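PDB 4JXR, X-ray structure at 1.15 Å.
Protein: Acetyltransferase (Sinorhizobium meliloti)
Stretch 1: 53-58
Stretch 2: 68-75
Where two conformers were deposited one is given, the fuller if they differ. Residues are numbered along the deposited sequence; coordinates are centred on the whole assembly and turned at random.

Stretch 1 (53-58) GYPYVV
Stretch 2, residues 68-75: GYAYASAF

The strand entered at Tyr-56 runs antiparallel to the strand carrying Gly-68 to Ser-73, their N-to-C directions 165° apart, and together the two stretches bury 513 Å². Tyr-56 faces Tyr-71 and Val-58 faces Tyr-69 as non-hydrogen-bonded pairs, with CA-CA separations of 4.2 and 4.1 Å. Between them Val-57 and Ala-70 form the hydrogen-bonded pair (CA-CA 5.4 Å): Val-57 N donates to Ala-70 O at 2.8 Å, almost linearly, and Ala-70 N donates to Val-57 O at 2.9 Å. The ladder extends into the preceding loop, where Ala-72 N donates to Pro-55 O at 3.2 Å; proline, lacking an amide hydrogen, still serves as acceptor.

Tyr-54 covers the most surface. Extended at phi/psi -79/152, it follows Gly-53, whose positive phi (87/3) ends a helix in a Schellman motif. Its CB points toward stretch 2, and the m rotamer (chi1 -65°, chi2 -61°) lays the ring along residues 72-74. Ser-73 CA sits over one ring face, 3.7 Å from the centroid, a CH-pi contact. Tyr-54 CB packs 3.1 Å from Ala-72 O, which is buried without a polar partner, while Tyr-54 OH is hydrogen-bonded elsewhere in the structure.

Tyr-56 (phi/psi -142/115, chi1 -162°, t; chi2 -46°) shares a sheet face with Val-58, Tyr-69 and Tyr-71. Its ring leans across the pairing: Tyr-71 CB lies over its face, 4.0 Å from the centroid, and the Tyr-71 ring is oblique to it (centroids 5.0 Å, planes 32°). The Tyr-69 ring is nearly parallel to the Tyr-56 ring but slid aside (centroids 5.9 Å, planes 17°). Tyr-69 and Tyr-71 are both p, with chi1 72° and 60°.

Val-57 (m) and Ala-70 share the opposite face, where Ala-70 CB meets Val-57 CG2 at 4.2 Å; further along, Ala-72 CB, directed sideways, lies 4.1 Å from Pro-55 CG.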

# COMPACT_ATOMS: atom_id res chain seq x y z
N GLY A 53 -4.00 3.57 -18.21
CA GLY A 53 -2.87 3.95 -19.05
C GLY A 53 -1.56 3.28 -18.71
O GLY A 53 -0.55 3.56 -19.34
N TYR A 54 -1.56 2.37 -17.74
CA TYR A 54 -0.33 1.70 -17.35
C TYR A 54 0.03 0.59 -18.33
O TYR A 54 -0.85 -0.05 -18.89
CB TYR A 54 -0.54 1.08 -15.96
CG TYR A 54 -0.77 2.03 -14.84
CD1 TYR A 54 0.16 2.99 -14.47
CD2 TYR A 54 -1.92 1.96 -14.06
CE1 TYR A 54 -0.04 3.82 -13.39
CE2 TYR A 54 -2.12 2.79 -12.97
CZ TYR A 54 -1.17 3.73 -12.62
OH TYR A 54 -1.39 4.51 -11.54
N PRO A 55 1.31 0.29 -18.47
CA PRO A 55 1.77 -0.77 -19.36
C PRO A 55 1.56 -2.14 -18.73
O PRO A 55 1.80 -2.35 -17.54
CB PRO A 55 3.25 -0.47 -19.55
CG PRO A 55 3.64 0.21 -18.24
CD PRO A 55 2.44 1.04 -17.91
N TYR A 56 1.19 -3.09 -19.58
CA TYR A 56 0.94 -4.49 -19.17
C TYR A 56 1.48 -5.34 -20.31
O TYR A 56 1.00 -5.22 -21.46
CB TYR A 56 -0.56 -4.68 -18.93
CG TYR A 56 -0.97 -5.90 -18.13
CD1 TYR A 56 -0.44 -7.17 -18.38
CD2 TYR A 56 -1.90 -5.81 -17.12
CE1 TYR A 56 -0.87 -8.28 -17.65
CE2 TYR A 56 -2.34 -6.89 -16.41
CZ TYR A 56 -1.83 -8.15 -16.71
OH TYR A 56 -2.24 -9.30 -16.03
N VAL A 57 2.52 -6.12 -20.05
CA VAL A 57 3.30 -6.78 -21.06
C VAL A 57 3.47 -8.27 -20.78
O VAL A 57 3.33 -8.72 -19.64
CB VAL A 57 4.67 -6.08 -21.26
CG1 VAL A 57 4.51 -4.57 -21.56
CG2 VAL A 57 5.54 -6.23 -20.06
N VAL A 58 3.73 -9.01 -21.84
CA VAL A 58 4.02 -10.42 -21.74
C VAL A 58 5.38 -10.72 -22.37
O VAL A 58 5.84 -10.02 -23.27
CB VAL A 58 2.94 -11.30 -22.39
CG1 VAL A 58 1.63 -11.20 -21.63
CG2 VAL A 58 2.72 -10.94 -23.86
N GLY A 68 5.59 -15.41 -19.24
CA GLY A 68 5.71 -14.49 -18.13
C GLY A 68 4.95 -13.24 -18.45
O GLY A 68 4.59 -13.01 -19.60
N TYR A 69 4.73 -12.40 -17.42
CA TYR A 69 4.04 -11.12 -17.66
C TYR A 69 4.49 -10.14 -16.60
O TYR A 69 5.05 -10.51 -15.57
CB TYR A 69 2.52 -11.28 -17.70
CG TYR A 69 1.87 -11.56 -16.37
CD1 TYR A 69 1.74 -12.87 -15.88
CD2 TYR A 69 1.37 -10.56 -15.59
CE1 TYR A 69 1.16 -13.12 -14.69
CE2 TYR A 69 0.80 -10.81 -14.39
CZ TYR A 69 0.66 -12.09 -13.92
OH TYR A 69 0.09 -12.39 -12.71
N ALA A 70 4.22 -8.88 -16.88
CA ALA A 70 4.57 -7.82 -15.94
C ALA A 70 3.68 -6.62 -16.20
O ALA A 70 3.26 -6.38 -17.33
CB ALA A 70 6.02 -7.42 -16.08
N TYR A 71 3.46 -5.84 -15.16
CA TYR A 71 2.75 -4.59 -15.34
C TYR A 71 3.20 -3.59 -14.31
O TYR A 71 3.76 -3.95 -13.27
CB TYR A 71 1.21 -4.78 -15.29
CG TYR A 71 0.70 -5.35 -14.00
CD1 TYR A 71 0.44 -4.57 -12.89
CD2 TYR A 71 0.36 -6.69 -13.91
CE1 TYR A 71 -0.03 -5.12 -11.72
CE2 TYR A 71 -0.13 -7.22 -12.74
CZ TYR A 71 -0.33 -6.43 -11.65
OH TYR A 71 -0.85 -6.98 -10.51
N ALA A 72 2.95 -2.32 -14.60
CA ALA A 72 3.01 -1.27 -13.62
C ALA A 72 1.61 -0.88 -13.23
O ALA A 72 0.67 -0.98 -14.03
CB ALA A 72 3.75 -0.05 -14.17
N SER A 73 1.43 -0.45 -12.00
CA SER A 73 0.17 0.07 -11.56
C SER A 73 0.42 1.02 -10.40
O SER A 73 1.57 1.31 -10.03
CB SER A 73 -0.75 -1.06 -11.15
OG SER A 73 -2.07 -0.54 -10.95
N ALA A 74 -0.64 1.57 -9.81
CA ALA A 74 -0.46 2.45 -8.66
C ALA A 74 0.10 1.68 -7.49
O ALA A 74 -0.28 0.54 -7.23
CB ALA A 74 -1.77 3.05 -8.26
N PHE A 75 0.92 2.36 -6.69
CA PHE A 75 1.22 1.90 -5.34
C PHE A 75 -0.06 2.03 -4.48
O PHE A 75 -0.50 1.09 -3.85
CB PHE A 75 2.34 2.76 -4.77
CG PHE A 75 2.57 2.54 -3.31
CD1 PHE A 75 3.06 1.36 -2.85
CD2 PHE A 75 2.30 3.50 -2.38
CE1 PHE A 75 3.23 1.12 -1.49
CE2 PHE A 75 2.46 3.29 -1.02
CZ PHE A 75 2.91 2.08 -0.57